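Local structure of FixK2 protein (4I2O) at residues A[43-48]-A[112-117]; A[66-71]-A[106-111]; A[85-90]-A[169-174]. The protein probably acts as a DNA-binding transcription factor of the CRP/FNR superfamily, linked to the regulation of nitrogen fixation. The protein carries 1 engineered substitution. All coordinates share one frame; numbering follows the deposited sequence.

Overall arrangement
All three contacts involve the beta domain that belongs to the cyclic nucleotide-binding family, and contact 3 ties it to the helix-turn-helix part of the chain. Contact 2 is nested along the chain within the loop closed by contact 1; their centres lie 9 Å apart, and they share strand 110-116. The two touch through backbone atoms: Asp48 N lies 2.8 Å from Ala106 O, probably a hydrogen bond. Contact 3 adjoins contact 2 through neighbouring strands 69-74 and 80-86, with centres 11 Å apart, whereas contacts 1 and 3 do not touch and their centres are about 17 Å apart. The nearest atoms to the bound DNA lie about 5, 8 and 11 Å away for contacts 1, 2 and 3.

Contact 1 of 3, residues A[43-48]-A[112-117]; sequences FSYRKD and VRLVKR
The edge of an antiparallel sheet in the jelly-roll-like beta domain is made here, where outer strand 41-45 pairs with strand 110-116. Phe43 and Val112 form a hydrogen-bonded antiparallel pair. Phe43 N donates to Val112 O at 3.1 Å, and Val112 N returns a nearly straight bond to Phe43 O at 2.9 Å, with an N-H...O angle of 172°. The N-to-C directions of the short strand segments make 125°, and side chains add to the backbone pairing. With CG1 of Val112 anti to the carbonyl carbon (chi1 -63°), CG2 is left between the backbone N and the carbonyl carbon, and it meets the edge of the Tyr45 ring in plane, 3.8 Å from CE2. Phe43 CB comes within 4.1 Å of the same methyl and 4.3 Å of Leu114 CD2. The Phe43 ring itself leads away from strand 112-116; its CD2 lies over one face of the Tyr45 ring, offset toward the rim. Tyr45 is thus touched on a face from its own strand and at an edge from the partner. Beyond this pair, strand 60-64 flanks strand 110-116, with Tyr62 meeting both Tyr45 and Leu114, and Lys116 is the N-cap of helix 117-126.

Contact 2 of 3, residues A[66-71]-A[106-111]; sequences TGAVRS and AIIDTS
Ala106 pairs with Val69 as a non-hydrogen-bonded antiparallel pair, their CA atoms 4.5 Å apart. Next, Ile107 N donates to Ala68 O at 2.8 Å, while its side chain lies against Arg70: Ile107 CG1 is 3.7 Å from Arg70 NH1, and CD1 packs on the backbone of Val69. A water in the guanidinium plane bridges Arg70 NH1 and Ile107 O, and Asp186, Asp48 and Glu105 form salt bridges with the same guanidinium. Ile108 turns its CG1 branch inward, bringing CD1 to 3.8 Å from Gly67 CA. Asp109 directs its carboxylate elsewhere, OD1 accepting from Lys47 N. Thr110 OG1 has two roles. It lies beside its own backbone N (chi1 -71°), accepts from Ala68 N at 3.0 Å and donates to Ile108 O at 2.7 Å, approaching from above that carbonyl's plane. Its CG2 touches Val69 CG2 at 3.9 Å, the two side chains crossing at about a right angle. At Ser111 regular pairing returns: two backbone bonds join it to Thr66, and the hydroxyls Ser111 OG and Thr66 OG1 lie 2.6 Å apart in a hydrogen bond whose donor may be either. Two short ladders, two residues out of register, are separated by loops in both segments, which the Thr110 hydroxyl links, where strands of the cyclic nucleotide-binding beta roll pass from one sheet to the other.

Contact 3 of 3, residues A[85-90]-A[169-174]; sequences FHLPGD and DRRLAV
Leu87 and Leu172 mark the nearest backbone approach, with 7.8 Å between their CA atoms, so the segments meet through side chains and one carbonyl. Strand 80-86 ends at His86, and a type II turn from Leu87 to Asp90 follows, closed by Asp90 N to Leu87 O; the other segment carries the last part of helix 157-172 and the residues after it. Arg171 spans the gap. Its chain bends at chi3 (67°), which turns NE out of line with the extended start, and NH2 donates to Phe85 O at 2.8 Å and to Asp90 OD2 at 2.6 Å. Both acceptors lie near the guanidinium plane, and Asp90 OD2 is met on its syn side as a salt bridge, with the two flat groups 29° apart. This joins the cyclic nucleotide-binding beta domain to the Crp-like helix-turn-helix part of the chain. Asp90 OD2 also accepts from Leu87 N at 2.9 Å, coming from above the carboxylate plane, so two donors grip one oxygen and fix the rotation of the carboxylate within the turn. Waters extend the grip: one bridges Asp90 OD1 and Arg171 NE, another links Phe85 N and Arg171 NH1. Leu87 CD1 covers one guanidinium face near its rim and touches Leu172 CD2 at 3.9 Å. Glu167, one helical turn earlier, forms a salt bridge with Arg171 NH1, and the Phe85 ring leads away to meet Tyr190.

Contact 1 of 3, residues A[43-48]-A[112-117]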
# COMPACT_ATOMS: atom_id res chain seq x y z
N PHE A 43 -24.89 13.89 2.83
CA PHE A 43 -25.00 14.05 1.38
C PHE A 43 -25.17 12.69 0.73
O PHE A 43 -24.77 11.74 1.31
CB PHE A 43 -23.72 14.64 0.81
CG PHE A 43 -23.91 15.35 -0.48
CD1 PHE A 43 -24.50 16.61 -0.49
CD2 PHE A 43 -23.51 14.77 -1.68
CE1 PHE A 43 -24.70 17.28 -1.68
CE2 PHE A 43 -23.69 15.44 -2.89
CZ PHE A 43 -24.29 16.70 -2.88
N SER A 44 -25.76 12.60 -0.46
CA SER A 44 -25.85 11.28 -1.08
C SER A 44 -25.31 11.31 -2.49
O SER A 44 -25.37 12.37 -3.16
CB SER A 44 -27.33 10.85 -1.11
OG SER A 44 -27.78 10.61 0.21
N TYR A 45 -24.80 10.17 -2.95
CA TYR A 45 -24.32 10.02 -4.32
C TYR A 45 -25.00 8.83 -5.00
O TYR A 45 -25.15 7.77 -4.34
CB TYR A 45 -22.80 9.76 -4.32
CG TYR A 45 -22.04 10.92 -3.66
CD1 TYR A 45 -21.61 12.03 -4.42
CD2 TYR A 45 -21.83 10.95 -2.27
CE1 TYR A 45 -20.93 13.10 -3.81
CE2 TYR A 45 -21.19 12.02 -1.66
CZ TYR A 45 -20.71 13.08 -2.44
OH TYR A 45 -20.03 14.12 -1.83
N ARG A 46 -25.35 8.98 -6.29
CA ARG A 46 -25.90 7.91 -7.12
C ARG A 46 -24.81 6.91 -7.47
O ARG A 46 -23.59 7.24 -7.48
CB ARG A 46 -26.52 8.44 -8.45
CG ARG A 46 -27.84 9.19 -8.31
CD ARG A 46 -28.21 9.93 -9.59
NE ARG A 46 -29.31 10.87 -9.37
CZ ARG A 46 -29.13 12.17 -9.12
NH1 ARG A 46 -27.90 12.68 -9.08
NH2 ARG A 46 -30.18 12.96 -8.92
N LYS A 47 -25.22 5.67 -7.72
CA LYS A 47 -24.33 4.64 -8.29
C LYS A 47 -23.48 5.25 -9.38
O LYS A 47 -23.99 5.99 -10.25
CB LYS A 47 -25.19 3.49 -8.84
CG LYS A 47 -24.46 2.43 -9.65
CD LYS A 47 -25.31 1.14 -9.69
CE LYS A 47 -24.80 0.18 -10.75
NZ LYS A 47 -24.40 0.93 -11.96
N ASP A 48 -22.17 5.00 -9.28
CA ASP A 48 -21.15 5.48 -10.21
C ASP A 48 -20.82 6.97 -10.16
O ASP A 48 -20.00 7.44 -10.94
CB ASP A 48 -21.46 5.10 -11.67
CG ASP A 48 -21.42 3.59 -11.92
OD1 ASP A 48 -20.65 2.85 -11.28
OD2 ASP A 48 -22.16 3.14 -12.81
N VAL A 112 -23.53 9.59 2.86
CA VAL A 112 -22.35 9.77 3.67
C VAL A 112 -22.62 10.89 4.68
O VAL A 112 -23.58 11.69 4.55
CB VAL A 112 -21.14 10.17 2.82
CG1 VAL A 112 -20.78 9.01 1.81
CG2 VAL A 112 -21.41 11.51 2.11
N ARG A 113 -21.78 10.96 5.70
CA ARG A 113 -21.69 12.19 6.52
C ARG A 113 -20.34 12.80 6.14
O ARG A 113 -19.39 12.08 5.81
CB ARG A 113 -21.71 11.85 8.01
CG ARG A 113 -23.00 11.15 8.46
CD ARG A 113 -23.11 10.93 9.97
NE ARG A 113 -21.84 10.68 10.64
CZ ARG A 113 -21.72 10.53 11.97
NH1 ARG A 113 -22.79 10.61 12.75
NH2 ARG A 113 -20.52 10.31 12.52
N LEU A 114 -20.21 14.13 6.17
CA LEU A 114 -18.88 14.70 5.89
C LEU A 114 -18.60 15.90 6.76
O LEU A 114 -19.51 16.52 7.25
CB LEU A 114 -18.69 15.05 4.41
CG LEU A 114 -19.79 15.90 3.75
CD1 LEU A 114 -19.56 17.35 3.96
CD2 LEU A 114 -19.84 15.58 2.27
N VAL A 115 -17.31 16.21 6.94
CA VAL A 115 -16.89 17.34 7.76
C VAL A 115 -15.81 18.05 6.99
O VAL A 115 -15.14 17.43 6.18
CB VAL A 115 -16.31 16.87 9.11
CG1 VAL A 115 -17.42 16.28 10.00
CG2 VAL A 115 -15.26 15.87 8.90
N LYS A 116 -15.64 19.34 7.21
CA LYS A 116 -14.53 20.01 6.54
C LYS A 116 -13.21 19.53 7.13
O LYS A 116 -13.07 19.40 8.35
CB LYS A 116 -14.59 21.53 6.66
CG LYS A 116 -15.83 22.13 6.08
CD LYS A 116 -15.69 23.64 5.90
CE LYS A 116 -17.04 24.24 5.48
NZ LYS A 116 -18.09 23.98 6.51
N ARG A 117 -12.28 19.24 6.24
CA ARG A 117 -10.91 18.94 6.63
C ARG A 117 -10.34 20.04 7.56
O ARG A 117 -9.68 19.76 8.56
CB ARG A 117 -10.06 18.75 5.38
CG ARG A 117 -8.58 18.53 5.63
CD ARG A 117 -8.27 17.32 6.50
NE ARG A 117 -6.82 17.10 6.57
CZ ARG A 117 -5.96 17.93 7.18
NH1 ARG A 117 -6.38 19.06 7.75
NH2 ARG A 117 -4.67 17.65 7.20

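Contact 2 of 3, residues A[66-71]-A[106-111]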
# COMPACT_ATOMS: atom_id res chain seq x y z
N THR A 66 -24.86 4.74 4.49
CA THR A 66 -25.34 3.54 3.76
C THR A 66 -24.71 3.47 2.41
O THR A 66 -24.27 4.50 1.90
CB THR A 66 -26.86 3.57 3.54
OG1 THR A 66 -27.21 4.72 2.74
CG2 THR A 66 -27.63 3.69 4.90
N GLY A 67 -24.67 2.27 1.84
CA GLY A 67 -24.08 2.05 0.53
C GLY A 67 -22.61 1.61 0.55
O GLY A 67 -22.22 0.83 1.39
N ALA A 68 -21.84 2.04 -0.44
CA ALA A 68 -20.46 1.53 -0.59
C ALA A 68 -19.72 2.40 -1.59
O ALA A 68 -20.32 2.87 -2.57
CB ALA A 68 -20.49 0.05 -1.09
N VAL A 69 -18.42 2.53 -1.36
CA VAL A 69 -17.59 3.44 -2.17
C VAL A 69 -16.32 2.68 -2.59
O VAL A 69 -15.79 1.90 -1.83
CB VAL A 69 -17.23 4.69 -1.30
CG1 VAL A 69 -16.23 5.64 -2.06
CG2 VAL A 69 -18.53 5.49 -0.97
N ARG A 70 -15.83 2.94 -3.79
CA ARG A 70 -14.49 2.42 -4.17
C ARG A 70 -13.48 3.54 -4.35
O ARG A 70 -13.82 4.57 -4.92
CB ARG A 70 -14.61 1.58 -5.46
CG ARG A 70 -15.25 2.36 -6.63
CD ARG A 70 -15.35 1.50 -7.99
NE ARG A 70 -16.12 2.28 -8.95
CZ ARG A 70 -17.40 2.04 -9.28
NH1 ARG A 70 -18.06 0.96 -8.87
NH2 ARG A 70 -18.02 2.87 -10.10
N SER A 71 -12.25 3.34 -3.88
CA SER A 71 -11.15 4.29 -4.05
C SER A 71 -10.19 3.61 -5.01
O SER A 71 -9.88 2.44 -4.80
CB SER A 71 -10.38 4.57 -2.72
OG SER A 71 -11.16 5.41 -1.85
N ALA A 106 -19.09 6.30 -5.83
CA ALA A 106 -20.12 5.45 -5.23
C ALA A 106 -20.28 4.18 -6.07
O ALA A 106 -20.42 4.26 -7.28
CB ALA A 106 -21.46 6.19 -5.15
N ILE A 107 -20.30 3.02 -5.41
CA ILE A 107 -20.51 1.73 -6.10
C ILE A 107 -22.00 1.50 -6.33
O ILE A 107 -22.41 0.93 -7.36
CB ILE A 107 -19.94 0.58 -5.28
CG1 ILE A 107 -18.42 0.76 -5.17
CG2 ILE A 107 -20.19 -0.77 -5.96
CD1 ILE A 107 -17.83 -0.17 -4.08
N ILE A 108 -22.80 1.98 -5.37
CA ILE A 108 -24.29 1.90 -5.42
C ILE A 108 -24.75 3.21 -4.80
O ILE A 108 -23.95 3.93 -4.25
CB ILE A 108 -24.84 0.71 -4.58
CG1 ILE A 108 -24.16 0.65 -3.19
CG2 ILE A 108 -24.61 -0.63 -5.32
CD1 ILE A 108 -24.79 -0.39 -2.24
N ASP A 109 -26.04 3.55 -4.95
CA ASP A 109 -26.51 4.75 -4.23
C ASP A 109 -25.99 4.75 -2.79
O ASP A 109 -26.15 3.71 -2.09
CB ASP A 109 -28.05 4.80 -4.20
CG ASP A 109 -28.66 5.07 -5.55
OD1 ASP A 109 -27.89 5.33 -6.48
OD2 ASP A 109 -29.91 5.05 -5.69
N THR A 110 -25.43 5.88 -2.33
CA THR A 110 -24.69 5.90 -1.05
C THR A 110 -25.00 7.19 -0.31
O THR A 110 -25.08 8.26 -0.94
CB THR A 110 -23.19 5.85 -1.36
OG1 THR A 110 -22.91 4.51 -1.84
CG2 THR A 110 -22.32 6.08 -0.10
N SER A 111 -25.20 7.08 1.01
CA SER A 111 -25.30 8.29 1.84
C SER A 111 -24.06 8.39 2.72
O SER A 111 -23.56 7.38 3.21
CB SER A 111 -26.59 8.28 2.68
OG SER A 111 -26.67 7.11 3.48
O HOH W 1 -20.97 0.61 -9.62

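Contact 3 of 3, residues A[85-90]-A[169-174]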
# COMPACT_ATOMS: atom_id res chain seq x y z
N PHE A 85 -12.24 -0.65 -0.62
CA PHE A 85 -13.74 -0.51 -0.64
C PHE A 85 -14.11 0.08 0.69
O PHE A 85 -13.58 -0.34 1.72
CB PHE A 85 -14.36 -1.86 -0.75
CG PHE A 85 -14.19 -2.50 -2.12
CD1 PHE A 85 -14.79 -1.89 -3.25
CD2 PHE A 85 -13.46 -3.67 -2.29
CE1 PHE A 85 -14.65 -2.44 -4.52
CE2 PHE A 85 -13.38 -4.28 -3.58
CZ PHE A 85 -13.97 -3.64 -4.71
N HIS A 86 -14.98 1.10 0.71
CA HIS A 86 -15.40 1.72 2.00
C HIS A 86 -16.86 1.39 2.18
O HIS A 86 -17.66 1.55 1.25
CB HIS A 86 -15.25 3.22 1.92
CG HIS A 86 -13.89 3.62 1.42
ND1 HIS A 86 -12.75 3.28 2.10
CD2 HIS A 86 -13.49 4.29 0.32
CE1 HIS A 86 -11.70 3.80 1.48
NE2 HIS A 86 -12.12 4.38 0.37
N LEU A 87 -17.17 0.81 3.33
CA LEU A 87 -18.47 0.18 3.57
C LEU A 87 -19.07 0.98 4.75
O LEU A 87 -18.42 1.85 5.30
CB LEU A 87 -18.22 -1.29 3.94
CG LEU A 87 -17.58 -2.12 2.83
CD1 LEU A 87 -17.31 -3.50 3.39
CD2 LEU A 87 -18.50 -2.21 1.57
N PRO A 88 -20.33 0.71 5.14
CA PRO A 88 -20.92 1.56 6.18
C PRO A 88 -20.15 1.63 7.51
O PRO A 88 -19.67 0.59 8.05
CB PRO A 88 -22.31 0.94 6.39
CG PRO A 88 -22.64 0.38 5.04
CD PRO A 88 -21.33 -0.15 4.49
N GLY A 89 -20.02 2.86 7.98
CA GLY A 89 -19.22 3.19 9.15
C GLY A 89 -17.77 3.55 8.81
O GLY A 89 -17.09 4.19 9.61
N ASP A 90 -17.29 3.17 7.63
CA ASP A 90 -15.89 3.44 7.29
C ASP A 90 -15.67 4.92 6.99
O ASP A 90 -16.46 5.54 6.29
CB ASP A 90 -15.46 2.66 6.04
CG ASP A 90 -15.26 1.17 6.29
OD1 ASP A 90 -15.19 0.72 7.46
OD2 ASP A 90 -15.13 0.43 5.29
N ASP A 169 -16.48 -11.07 4.45
CA ASP A 169 -17.25 -11.73 5.48
C ASP A 169 -17.08 -11.00 6.84
O ASP A 169 -18.02 -10.76 7.57
CB ASP A 169 -16.82 -13.19 5.59
CG ASP A 169 -17.60 -13.95 6.66
OD1 ASP A 169 -17.03 -14.24 7.72
OD2 ASP A 169 -18.78 -14.31 6.42
N ARG A 170 -15.85 -10.67 7.20
CA ARG A 170 -15.63 -9.98 8.46
C ARG A 170 -16.30 -8.61 8.47
O ARG A 170 -16.88 -8.18 9.51
CB ARG A 170 -14.10 -9.83 8.66
CG ARG A 170 -13.72 -9.10 9.92
CD ARG A 170 -12.19 -9.14 10.12
NE ARG A 170 -11.43 -8.82 8.91
CZ ARG A 170 -11.21 -7.57 8.48
NH1 ARG A 170 -11.76 -6.53 9.12
NH2 ARG A 170 -10.46 -7.36 7.40
N ARG A 171 -16.27 -7.89 7.35
CA ARG A 171 -16.73 -6.49 7.33
C ARG A 171 -18.20 -6.32 7.03
O ARG A 171 -18.82 -5.33 7.43
CB ARG A 171 -15.95 -5.72 6.26
CG ARG A 171 -14.45 -5.56 6.73
CD ARG A 171 -13.59 -4.95 5.66
NE ARG A 171 -13.97 -3.56 5.41
CZ ARG A 171 -13.61 -2.90 4.30
NH1 ARG A 171 -12.87 -3.51 3.37
NH2 ARG A 171 -13.99 -1.64 4.13
N LEU A 172 -18.77 -7.28 6.31
CA LEU A 172 -20.18 -7.05 5.91
C LEU A 172 -21.14 -8.20 6.10
O LEU A 172 -22.36 -8.01 5.88
CB LEU A 172 -20.32 -6.36 4.55
CG LEU A 172 -19.77 -7.07 3.34
CD1 LEU A 172 -20.47 -8.40 3.06
CD2 LEU A 172 -19.81 -6.18 2.08
N ALA A 173 -20.70 -9.37 6.58
CA ALA A 173 -21.71 -10.45 6.70
C ALA A 173 -22.79 -10.09 7.73
O ALA A 173 -22.50 -9.51 8.79
CB ALA A 173 -21.10 -11.79 7.08
N VAL A 174 -24.00 -10.50 7.42
CA VAL A 174 -25.15 -10.34 8.32
C VAL A 174 -25.77 -11.72 8.51
O VAL A 174 -26.19 -12.36 7.51
CB VAL A 174 -26.22 -9.45 7.68
CG1 VAL A 174 -27.47 -9.36 8.65
CG2 VAL A 174 -25.66 -8.07 7.44
O HOH W 2 -11.02 -2.38 1.30
O HOH W 3 -15.48 -1.93 7.23